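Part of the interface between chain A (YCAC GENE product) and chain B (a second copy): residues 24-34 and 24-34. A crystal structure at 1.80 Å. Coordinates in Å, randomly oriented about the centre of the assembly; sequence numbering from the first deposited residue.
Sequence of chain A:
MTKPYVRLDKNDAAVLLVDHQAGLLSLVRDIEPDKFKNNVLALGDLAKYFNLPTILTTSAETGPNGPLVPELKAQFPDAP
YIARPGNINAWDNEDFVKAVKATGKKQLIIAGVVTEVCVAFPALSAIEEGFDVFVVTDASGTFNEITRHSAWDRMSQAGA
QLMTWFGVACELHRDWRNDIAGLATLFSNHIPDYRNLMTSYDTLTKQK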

# COMPACT_ATOMS: atom_id res chain seq x y z
N LEU A 24 1.60 26.53 0.27
CA LEU A 24 0.57 25.56 -0.13
C LEU A 24 1.11 24.20 -0.57
O LEU A 24 0.45 23.17 -0.40
CB LEU A 24 -0.35 26.16 -1.20
CG LEU A 24 -1.21 27.35 -0.74
CD1 LEU A 24 -2.01 27.93 -1.93
CD2 LEU A 24 -2.16 26.92 0.38
N LEU A 25 2.31 24.17 -1.14
CA LEU A 25 2.88 22.90 -1.56
C LEU A 25 3.14 21.96 -0.37
O LEU A 25 3.21 20.75 -0.55
CB LEU A 25 4.17 23.09 -2.37
CG LEU A 25 4.01 23.68 -3.78
CD1 LEU A 25 5.33 23.67 -4.52
CD2 LEU A 25 3.01 22.89 -4.56
N SER A 26 3.27 22.51 0.84
CA SER A 26 3.49 21.65 2.01
C SER A 26 2.22 20.85 2.35
O SER A 26 2.29 19.83 3.03
CB SER A 26 3.98 22.44 3.24
OG SER A 26 2.97 23.26 3.79
N LEU A 27 1.07 21.33 1.89
CA LEU A 27 -0.21 20.65 2.11
C LEU A 27 -0.39 19.45 1.16
O LEU A 27 -1.22 18.57 1.40
CB LEU A 27 -1.38 21.63 1.92
CG LEU A 27 -1.43 22.84 2.85
CD1 LEU A 27 -2.69 23.65 2.55
CD2 LEU A 27 -1.43 22.42 4.30
N VAL A 28 0.37 19.45 0.07
CA VAL A 28 0.28 18.38 -0.91
C VAL A 28 0.94 17.11 -0.38
O VAL A 28 2.15 17.05 -0.19
CB VAL A 28 0.94 18.80 -2.26
CG1 VAL A 28 0.90 17.64 -3.27
CG2 VAL A 28 0.23 20.04 -2.82
N ARG A 29 0.12 16.10 -0.12
CA ARG A 29 0.63 14.83 0.39
C ARG A 29 0.09 13.65 -0.40
O ARG A 29 0.43 12.49 -0.09
CB ARG A 29 0.31 14.65 1.88
CG ARG A 29 1.03 15.64 2.79
CD ARG A 29 0.64 15.44 4.26
NE ARG A 29 1.41 16.32 5.14
CZ ARG A 29 2.63 16.06 5.61
NH1 ARG A 29 3.25 14.91 5.30
NH2 ARG A 29 3.25 16.96 6.37
N ASP A 30 -0.75 13.90 -1.42
CA ASP A 30 -1.28 12.78 -2.19
C ASP A 30 -0.29 12.36 -3.29
O ASP A 30 -0.39 11.26 -3.84
CB ASP A 30 -2.69 13.08 -2.75
CG ASP A 30 -2.67 14.04 -3.92
OD1 ASP A 30 -1.93 15.04 -3.82
OD2 ASP A 30 -3.36 13.79 -4.94
N ILE A 31 0.65 13.23 -3.61
CA ILE A 31 1.68 12.93 -4.60
C ILE A 31 2.98 13.32 -3.89
O ILE A 31 3.09 14.46 -3.42
CB ILE A 31 1.53 13.77 -5.89
CG1 ILE A 31 0.20 13.44 -6.60
CG2 ILE A 31 2.70 13.49 -6.84
CD1 ILE A 31 -0.05 14.28 -7.84
N GLU A 32 3.95 12.40 -3.81
CA GLU A 32 5.21 12.67 -3.12
C GLU A 32 5.92 13.85 -3.77
O GLU A 32 5.85 14.03 -4.98
CB GLU A 32 6.08 11.40 -2.99
CG GLU A 32 6.75 10.92 -4.23
CD GLU A 32 8.15 11.50 -4.44
OE1 GLU A 32 8.78 12.07 -3.49
OE2 GLU A 32 8.63 11.36 -5.59
N PRO A 33 6.64 14.65 -2.97
CA PRO A 33 7.35 15.84 -3.44
C PRO A 33 8.32 15.79 -4.60
O PRO A 33 8.33 16.72 -5.41
CB PRO A 33 7.97 16.40 -2.15
CG PRO A 33 8.21 15.17 -1.32
CD PRO A 33 6.95 14.38 -1.54
N ASP A 34 9.15 14.75 -4.70
CA ASP A 34 10.10 14.69 -5.82
C ASP A 34 9.35 14.56 -7.14
O ASP A 34 9.64 15.27 -8.12
CB ASP A 34 11.09 13.55 -5.62
CG ASP A 34 11.89 13.69 -4.32
OD1 ASP A 34 12.18 14.83 -3.87
OD2 ASP A 34 12.22 12.64 -3.74
N LEU B 24 10.37 22.41 9.90
CA LEU B 24 10.83 21.03 9.79
C LEU B 24 9.70 19.99 9.74
O LEU B 24 9.87 18.94 9.13
CB LEU B 24 11.80 20.70 10.93
CG LEU B 24 13.13 21.46 10.91
CD1 LEU B 24 13.94 21.05 12.11
CD2 LEU B 24 13.90 21.16 9.64
N LEU B 25 8.55 20.29 10.34
CA LEU B 25 7.44 19.33 10.31
C LEU B 25 6.89 19.14 8.90
O LEU B 25 6.27 18.14 8.60
CB LEU B 25 6.31 19.73 11.27
CG LEU B 25 6.58 19.54 12.76
CD1 LEU B 25 5.33 19.91 13.53
CD2 LEU B 25 6.97 18.14 13.06
N SER B 26 7.13 20.11 8.01
CA SER B 26 6.65 19.95 6.64
C SER B 26 7.45 18.87 5.92
O SER B 26 7.03 18.34 4.90
CB SER B 26 6.70 21.27 5.87
OG SER B 26 8.02 21.67 5.60
N LEU B 27 8.64 18.55 6.44
CA LEU B 27 9.46 17.53 5.82
C LEU B 27 9.02 16.12 6.21
O LEU B 27 9.39 15.14 5.56
CB LEU B 27 10.93 17.72 6.22
CG LEU B 27 11.59 19.04 5.83
CD1 LEU B 27 13.04 18.99 6.28
CD2 LEU B 27 11.51 19.26 4.36
N VAL B 28 8.24 16.03 7.28
CA VAL B 28 7.77 14.74 7.78
C VAL B 28 6.67 14.20 6.88
O VAL B 28 5.59 14.76 6.82
CB VAL B 28 7.24 14.85 9.24
CG1 VAL B 28 6.72 13.48 9.72
CG2 VAL B 28 8.34 15.40 10.18
N ARG B 29 6.97 13.11 6.18
CA ARG B 29 6.01 12.48 5.28
C ARG B 29 5.89 10.97 5.50
O ARG B 29 5.09 10.31 4.82
CB ARG B 29 6.36 12.77 3.81
CG ARG B 29 6.19 14.23 3.42
CD ARG B 29 6.60 14.52 1.98
NE ARG B 29 6.35 15.93 1.62
CZ ARG B 29 5.19 16.40 1.16
NH1 ARG B 29 4.15 15.59 1.00
NH2 ARG B 29 5.05 17.69 0.90
N ASP B 30 6.68 10.41 6.41
CA ASP B 30 6.60 8.98 6.68
C ASP B 30 5.42 8.68 7.62
O ASP B 30 4.94 7.55 7.68
CB ASP B 30 7.93 8.43 7.23
CG ASP B 30 8.19 8.82 8.67
OD1 ASP B 30 8.02 9.99 9.01
OD2 ASP B 30 8.57 7.94 9.46
N ILE B 31 4.97 9.68 8.37
CA ILE B 31 3.80 9.53 9.24
C ILE B 31 2.86 10.67 8.85
O ILE B 31 3.30 11.83 8.81
CB ILE B 31 4.16 9.63 10.74
CG1 ILE B 31 5.15 8.53 11.12
CG2 ILE B 31 2.90 9.50 11.59
CD1 ILE B 31 5.65 8.64 12.55
N GLU B 32 1.60 10.37 8.55
CA GLU B 32 0.66 11.43 8.14
C GLU B 32 0.47 12.46 9.25
O GLU B 32 0.48 12.12 10.43
CB GLU B 32 -0.65 10.85 7.58
CG GLU B 32 -1.62 10.28 8.59
CD GLU B 32 -2.61 11.30 9.16
OE1 GLU B 32 -2.87 12.39 8.56
OE2 GLU B 32 -3.15 10.98 10.24
N PRO B 33 0.26 13.74 8.88
CA PRO B 33 0.09 14.84 9.83
C PRO B 33 -0.90 14.78 10.97
O PRO B 33 -0.56 15.20 12.08
CB PRO B 33 -0.11 16.07 8.93
CG PRO B 33 -0.73 15.49 7.69
CD PRO B 33 0.08 14.21 7.49
N ASP B 34 -2.11 14.27 10.75
CA ASP B 34 -3.07 14.23 11.85
C ASP B 34 -2.57 13.28 12.95
O ASP B 34 -2.54 13.65 14.12
CB ASP B 34 -4.46 13.80 11.36
CG ASP B 34 -5.02 14.75 10.32
OD1 ASP B 34 -4.73 15.96 10.39
OD2 ASP B 34 -5.73 14.27 9.42
O HOH W 1 4.66 19.16 3.93
O HOH W 2 3.41 12.76 1.38
O HOH W 3 2.81 12.35 4.02

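This is a near-symmetric, largely polar contact in which two copies of the same loop exchange arginines, each guanidinium bonding to a backbone carbonyl of the other chain while a proline covers one of its faces. Like residues meet along the middle of the contact: the CA atoms of A:Ser26 and B:Ser26 lie 5.9 Å apart, and those of A:Arg29 and B:Arg29 lie 7.6 Å apart. The two stretches together bury 443 Å², and the two arginines supply more than half of it.

The strongest bonds run from arginine to the carbonyls of A:Val28 and B:Val28. B:Arg29 NH1 donates to A:Val28 O at 2.7 Å, and A:Arg29 NH1 donates to B:Val28 O at 2.8 Å, both with nearly straight geometry. The second terminal nitrogen reaches the same acceptor less well: B:Arg29 NH2 to A:Val28 O and A:Arg29 NH2 to B:Val28 O are each weak bonds of 3.2 Å. Each carbonyl oxygen thus sits near the plane of the guanidinium, between its two terminal nitrogens. Arginine suits this place because it combines reach with several donors. Its chi1 is m while chi2 and chi3 are t in both copies, so the chain is extended and carries its head across to the partner. Because the acceptor is a main-chain oxygen, valine's side chain takes no part in the bond.

A:Pro33 and B:Pro33 complete the arginines' surroundings. B:Pro33 CD lies over one face of the A:Arg29 guanidinium, 3.4 Å from A:Arg29 NE, and A:Pro33 CG covers a face of the B:Arg29 group. A guanidinium bonds in its plane and offers little to polar partners above or below, so a compact, nonpolar ring is well matched to its face. Proline also suits the first turn of a helix, where its lack of an N-H costs no bond. Just before it, A:Glu32 and B:Glu32 cap that helix in their own chains: A:Glu32 OE1 accepts from A:Asp34 N at 3.0 Å, as B:Glu32 OE1 does from B:Asp34 N at the same distance. These caps lie within each chain and make no contact with the partner stretch.

The two arginine heads come close despite their like charges, with A:Arg29 NH1 4.4 Å from B:Arg29 NH1. Each NH1 also donates to a water that bonds to the partner's arginine carbonyl. Water 3 accepts from A:Arg29 NH1 at 2.9 Å and donates to B:Arg29 O at 3.2 Å; water 2 accepts from B:Arg29 NH1 at 2.9 Å and makes a weak bond to A:Arg29 O at 3.3 Å.

At the serines the two side chains are in van der Waals contact, A:Ser26 CB and B:Ser26 CB being 4.0 Å apart, and the small side chain allows the backbones to approach this closely. Water 1 bridges them, donating to A:Ser26 O at 2.6 Å and to B:Ser26 O at 2.7 Å. A:Leu27, B:Leu27, A:Ile31 and B:Ile31 point away from the partner and are buried, as befits hydrophobic residues, and contribute no area to this contact.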